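Local structure of Adhesin/hemolysin (Burkholderia pseudomallei 1026a, 4G6V) at residues A[77-82]-A[95-100]; A[132-137]-A[159-164]. The protein acts as the toxic tRNase component of a contact-dependent growth inhibition toxin-immunity module, by which bacteria inhibit the growth of closely related neighbours. All coordinates share one frame; numbering follows the deposited sequence.

Interaction 1 of 2, residues A[77-82]-A[95-100]; sequences GYDVVQ and TINGQV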
loop_
_atom_site.group_PDB
_atom_site.type_symbol
_atom_site.label_atom_id
_atom_site.label_comp_id
_atom_site.label_asym_id
_atom_site.label_seq_id
_atom_site.Cartn_x
_atom_site.Cartn_y
_atom_site.Cartn_z
ATOM N N GLY A 77 6.677 -23.121 7.056
ATOM C CA GLY A 77 7.998 -23.232 7.639
ATOM C C GLY A 77 8.708 -21.928 7.942
ATOM O O GLY A 77 9.853 -21.946 8.394
ATOM N N TYR A 78 8.069 -20.790 7.689
ATOM C CA TYR A 78 8.699 -19.517 8.046
ATOM C C TYR A 78 8.432 -19.179 9.498
ATOM O O TYR A 78 7.420 -19.588 10.076
ATOM C CB TYR A 78 8.204 -18.381 7.162
ATOM C CG TYR A 78 8.490 -18.592 5.707
ATOM C CD1 TYR A 78 9.567 -17.979 5.098
ATOM C CD2 TYR A 78 7.672 -19.410 4.938
ATOM C CE1 TYR A 78 9.821 -18.175 3.753
ATOM C CE2 TYR A 78 7.915 -19.610 3.597
ATOM C CZ TYR A 78 8.992 -18.998 3.008
ATOM O OH TYR A 78 9.222 -19.212 1.667
ATOM N N ASP A 79 9.349 -18.438 10.095
ATOM C CA ASP A 79 9.108 -17.913 11.424
ATOM C C ASP A 79 8.528 -16.525 11.234
ATOM O O ASP A 79 9.210 -15.620 10.738
ATOM C CB ASP A 79 10.404 -17.879 12.226
ATOM C CG ASP A 79 11.000 -19.278 12.417
ATOM O OD1 ASP A 79 10.279 -20.181 12.919
ATOM O OD2 ASP A 79 12.176 -19.483 12.046
ATOM N N VAL A 80 7.257 -16.371 11.597
ATOM C CA VAL A 80 6.539 -15.138 11.330
ATOM C C VAL A 80 6.167 -14.376 12.596
ATOM O O VAL A 80 5.451 -14.906 13.459
ATOM C CB VAL A 80 5.250 -15.404 10.524
ATOM C CG1 VAL A 80 4.506 -14.104 10.310
ATOM C CG2 VAL A 80 5.572 -16.058 9.179
ATOM N N VAL A 81 6.640 -13.132 12.703
ATOM C CA VAL A 81 6.160 -12.235 13.759
ATOM C C VAL A 81 5.269 -11.118 13.225
ATOM O O VAL A 81 5.695 -10.290 12.408
ATOM C CB VAL A 81 7.309 -11.595 14.548
ATOM C CG1 VAL A 81 6.768 -10.818 15.773
ATOM C CG2 VAL A 81 8.330 -12.644 14.933
ATOM N N GLN A 82 4.036 -11.082 13.713
ATOM C CA GLN A 82 3.062 -10.090 13.285
ATOM C C GLN A 82 3.187 -8.801 14.091
ATOM O O GLN A 82 3.369 -8.831 15.314
ATOM C CB GLN A 82 1.646 -10.644 13.421
ATOM C CG GLN A 82 1.296 -11.717 12.410
ATOM C CD GLN A 82 -0.192 -11.921 12.302
ATOM O OE1 GLN A 82 -0.740 -12.919 12.787
ATOM N NE2 GLN A 82 -0.865 -10.972 11.664
ATOM N N THR A 95 7.639 -9.826 10.269
ATOM C CA THR A 95 9.072 -10.114 10.230
ATOM C C THR A 95 9.170 -11.595 9.799
ATOM O O THR A 95 8.644 -12.463 10.497
ATOM C CB THR A 95 9.733 -9.925 11.601
ATOM O OG1 THR A 95 9.125 -10.806 12.554
ATOM C CG2 THR A 95 9.574 -8.487 12.075
ATOM N N ILE A 96 9.808 -11.897 8.661
ATOM C CA ILE A 96 9.794 -13.250 8.143
ATOM C C ILE A 96 11.230 -13.783 8.158
ATOM O O ILE A 96 12.106 -13.337 7.372
ATOM C CB ILE A 96 9.137 -13.322 6.749
ATOM C CG1 ILE A 96 7.671 -12.926 6.839
ATOM C CG2 ILE A 96 9.250 -14.727 6.148
ATOM C CD1 ILE A 96 6.935 -13.101 5.563
ATOM N N ASN A 97 11.477 -14.708 9.088
ATOM C CA ASN A 97 12.836 -15.175 9.370
ATOM C C ASN A 97 13.788 -13.995 9.604
ATOM O O ASN A 97 14.931 -13.992 9.123
ATOM C CB ASN A 97 13.347 -16.082 8.247
ATOM C CG ASN A 97 12.478 -17.305 8.061
ATOM O OD1 ASN A 97 11.617 -17.588 8.893
ATOM N ND2 ASN A 97 12.699 -18.043 6.978
ATOM N N GLY A 98 13.297 -12.992 10.332
ATOM C CA GLY A 98 14.107 -11.855 10.712
ATOM C C GLY A 98 13.903 -10.609 9.865
ATOM O O GLY A 98 14.028 -9.501 10.382
ATOM N N GLN A 99 13.594 -10.787 8.576
ATOM C CA GLN A 99 13.427 -9.671 7.619
ATOM C C GLN A 99 12.067 -8.958 7.708
ATOM O O GLN A 99 11.019 -9.613 7.635
ATOM C CB GLN A 99 13.604 -10.170 6.174
ATOM C CG GLN A 99 14.922 -10.868 5.886
ATOM C CD GLN A 99 14.998 -11.401 4.454
ATOM O OE1 GLN A 99 14.265 -12.320 4.082
ATOM N NE2 GLN A 99 15.891 -10.821 3.647
ATOM N N VAL A 100 12.066 -7.629 7.841
ATOM C CA VAL A 100 10.797 -6.894 7.763
ATOM C C VAL A 100 10.125 -7.096 6.395
ATOM O O VAL A 100 10.780 -6.994 5.340
ATOM C CB VAL A 100 10.905 -5.380 8.128
ATOM C CG1 VAL A 100 11.208 -5.192 9.629
ATOM C CG2 VAL A 100 11.915 -4.616 7.206
#

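Interaction 2 of 2, residues A[132-137]-A[159-164]; sequences VNLADS and VIVIDK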
loop_
_atom_site.group_PDB
_atom_site.type_symbol
_atom_site.label_atom_id
_atom_site.label_comp_id
_atom_site.label_asym_id
_atom_site.label_seq_id
_atom_site.Cartn_x
_atom_site.Cartn_y
_atom_site.Cartn_z
ATOM N N VAL A 132 3.034 -10.966 -1.496
ATOM C CA VAL A 132 1.947 -10.690 -2.417
ATOM C C VAL A 132 0.976 -11.849 -2.418
ATOM O O VAL A 132 1.299 -12.925 -2.910
ATOM C CB VAL A 132 2.412 -10.504 -3.844
ATOM C CG1 VAL A 132 1.172 -10.245 -4.741
ATOM C CG2 VAL A 132 3.448 -9.362 -3.949
ATOM N N ASN A 133 -0.216 -11.597 -1.885
ATOM C CA ASN A 133 -1.254 -12.600 -1.699
ATOM C C ASN A 133 -2.316 -12.515 -2.784
ATOM O O ASN A 133 -3.106 -11.543 -2.830
ATOM C CB ASN A 133 -1.895 -12.382 -0.340
ATOM C CG ASN A 133 -2.773 -13.526 0.078
ATOM O OD1 ASN A 133 -3.273 -14.288 -0.756
ATOM N ND2 ASN A 133 -2.981 -13.652 1.386
ATOM N N LEU A 134 -2.353 -13.529 -3.648
ATOM C CA LEU A 134 -3.247 -13.499 -4.816
ATOM C C LEU A 134 -4.688 -14.009 -4.575
ATOM O O LEU A 134 -5.393 -14.338 -5.529
ATOM C CB LEU A 134 -2.613 -14.216 -6.020
ATOM C CG LEU A 134 -1.261 -13.681 -6.529
ATOM C CD1 LEU A 134 -0.838 -14.395 -7.801
ATOM C CD2 LEU A 134 -1.286 -12.170 -6.768
ATOM N N ALA A 135 -5.122 -14.059 -3.313
ATOM C CA ALA A 135 -6.469 -14.539 -2.956
ATOM C C ALA A 135 -7.576 -13.945 -3.830
ATOM O O ALA A 135 -8.397 -14.673 -4.377
ATOM C CB ALA A 135 -6.764 -14.265 -1.480
ATOM N N ASP A 136 -7.588 -12.621 -3.970
ATOM C CA ASP A 136 -8.649 -11.940 -4.698
ATOM C C ASP A 136 -8.202 -11.390 -6.058
ATOM O O ASP A 136 -8.890 -10.560 -6.646
ATOM C CB ASP A 136 -9.192 -10.797 -3.845
ATOM C CG ASP A 136 -9.429 -11.211 -2.412
ATOM O OD1 ASP A 136 -10.469 -11.857 -2.159
ATOM O OD2 ASP A 136 -8.581 -10.893 -1.543
ATOM N N SER A 137 -7.053 -11.837 -6.556
ATOM C CA SER A 137 -6.559 -11.372 -7.845
ATOM C C SER A 137 -6.597 -12.478 -8.891
ATOM O O SER A 137 -6.407 -13.640 -8.574
ATOM C CB SER A 137 -5.122 -10.873 -7.690
ATOM O OG SER A 137 -4.494 -10.714 -8.947
ATOM N N VAL A 159 10.483 -10.895 -2.693
ATOM C CA VAL A 159 9.043 -10.980 -2.861
ATOM C C VAL A 159 8.569 -12.428 -2.695
ATOM O O VAL A 159 9.080 -13.342 -3.353
ATOM C CB VAL A 159 8.617 -10.443 -4.213
ATOM C CG1 VAL A 159 7.146 -10.725 -4.444
ATOM C CG2 VAL A 159 8.891 -8.954 -4.280
ATOM N N ILE A 160 7.615 -12.634 -1.791
ATOM C CA ILE A 160 6.988 -13.946 -1.632
ATOM C C ILE A 160 5.566 -13.961 -2.189
ATOM O O ILE A 160 4.707 -13.244 -1.692
ATOM C CB ILE A 160 6.973 -14.398 -0.156
ATOM C CG1 ILE A 160 8.413 -14.535 0.354
ATOM C CG2 ILE A 160 6.224 -15.716 -0.022
ATOM C CD1 ILE A 160 8.561 -14.857 1.822
ATOM N N VAL A 161 5.330 -14.764 -3.224
ATOM C CA VAL A 161 3.983 -14.915 -3.778
ATOM C C VAL A 161 3.212 -16.069 -3.129
ATOM O O VAL A 161 3.742 -17.182 -2.970
ATOM C CB VAL A 161 4.000 -15.139 -5.311
ATOM C CG1 VAL A 161 2.579 -15.292 -5.846
ATOM C CG2 VAL A 161 4.715 -13.999 -6.023
ATOM N N ILE A 162 1.967 -15.793 -2.736
ATOM C CA ILE A 162 1.032 -16.836 -2.312
ATOM C C ILE A 162 -0.100 -16.879 -3.322
ATOM O O ILE A 162 -0.845 -15.918 -3.445
ATOM C CB ILE A 162 0.418 -16.550 -0.941
ATOM C CG1 ILE A 162 1.497 -16.247 0.105
ATOM C CG2 ILE A 162 -0.396 -17.733 -0.504
ATOM C CD1 ILE A 162 0.916 -15.805 1.447
ATOM N N ASP A 163 -0.241 -17.973 -4.057
ATOM C CA ASP A 163 -1.293 -18.028 -5.064
ATOM C C ASP A 163 -2.642 -18.442 -4.438
ATOM O O ASP A 163 -2.736 -18.632 -3.213
ATOM C CB ASP A 163 -0.885 -18.926 -6.245
ATOM C CG ASP A 163 -0.782 -20.413 -5.867
ATOM O OD1 ASP A 163 -0.883 -20.749 -4.666
ATOM O OD2 ASP A 163 -0.603 -21.249 -6.785
ATOM N N LYS A 164 -3.679 -18.569 -5.266
ATOM C CA LYS A 164 -5.013 -18.908 -4.753
ATOM C C LYS A 164 -5.053 -20.234 -3.974
ATOM O O LYS A 164 -5.918 -20.419 -3.099
ATOM C CB LYS A 164 -6.066 -18.919 -5.870
ATOM C CG LYS A 164 -6.431 -17.541 -6.436
ATOM C CD LYS A 164 -7.500 -17.684 -7.521
ATOM C CE LYS A 164 -7.738 -16.390 -8.315
ATOM N NZ LYS A 164 -8.196 -15.269 -7.454
#

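Interaction 1 of 2, residues A[77-82]-A[95-100]
Asp79 and Asn97 grip each other twice, once through a side chain and once through the backbone. The Asp79 amide N donates to the side-chain oxygen OD1 of Asn97 at 2.7 Å, arriving nearly along the C=O axis, with an N-H...O angle of 169°. In return, Asn97 N donates to Asp79 O at 2.9 Å. The pair extends the ladder of the antiparallel hairpin formed by strands 79-82 and 94-96, part of the mixed sheet of this PDDEXK-clan nuclease domain. With Asn97 CG beside its own backbone N (chi1 -60°), OD1 is the atom of the side chain that meets Asp79 N.

Further along, Val81 N binds Thr95 O at 3.1 Å, whereas the return bond from Thr95 N to Val81 O is bent and weak. Between these rungs, Val80 faces Ile96 as a non-hydrogen-bonded pair, both side chains on the same face of the sheet. There Ile96 also meets Leu73 of helix 57-74. Asn97 and Gly98 are the central residues of a type I' turn from Ile96 to Gln99, and both have positive phi, the classic Asn-Gly combination for a tight two-residue hairpin. The turn sends the chain directly into strand 99-104, while the other edge of 79-82 is paired with strand 43-45.

The apolar part of the contact is small. Val80 CG2 comes within 4.4 Å of Ile96 CG1. Tyr78, just ahead of the strand, has its ring beside both Ile96 and Asn97; the ring and the Asn97 amide planes are only 22° apart. Tyr78 CD1 lies 3.7 Å from Asn97 ND2 and 3.4 Å from the CG2 methyl of Ile96.

Interaction 2 of 2, residues A[132-137]-A[159-164]
Val132 and Asn133 pair with Val161 and Ile162 in a buried ladder between neighbouring parallel strands, 129-133 and 159-162, the latter flanked on its other edge by the outermost strand 168-171; Lys164 extends the contact beyond the strand ends. Three backbone bonds make the ladder. Val132 N donates to Ile160 O, Val132 O accepts from Ile162 N at 2.9 Å, and the pairing runs on to Leu134 N, which reaches Ile162 O at 2.8 Å.

Val132 and Val161 share one face of the sheet. Two apolar contacts cross obliquely between the segments: Val132 CG2 to Val159 CG1 and Leu134 CD1 to Val161 CG1, each 4.0 Å. Pro141 and Ile144 of helix 141-150 cover Leu134, the helix being the crossover of the beta-alpha-beta unit formed by strands 129-133 and 159-162. The other face bears Asn133 and Ile162, the latter packed against Ser69 and Thr72 of helix 57-74; Asn133 lies about 7 Å, side chain to side chain, from Glu66, a probable active-site residue.

At the end of strand 129-133, Asn133 OD1 accepts from Ala135 N at 3.2 Å in an Asx turn that overlaps a type I turn from Leu134 to Ser137. Asp136 in this turn makes salt bridges to Arg61 and Arg65. Lys164 reaches across to the turn: its CG passes 3.5 Å from Leu134 O, and a bend at the end of the chain (chi4 -60°) sets NZ between two carbonyls. Lys164 NZ donates a hydrogen bond to Ser137 O at 2.7 Å, from above the carbonyl plane, and a weak one to Ala135 O at 3.1 Å.

How the interactions relate
From the N terminus, the chain leaves helix 57-74, runs through strand 79-82 and returns in strand 94-96, so interaction 1 closes a short loop without helix. Strand 99-104 then leads to helix 111-123 and strand 129-133. Interaction 2 then closes a second, longer loop containing helix 141-150. The loops therefore follow in series and neither nest nor cross. Both contacts belong to one mixed sheet, in which strand 99-104 is the neighbour of 129-133. Although their centres are about 17 Å apart, they meet directly where Tyr78 CE1 packs 4.0 Å from Ile160 CD1.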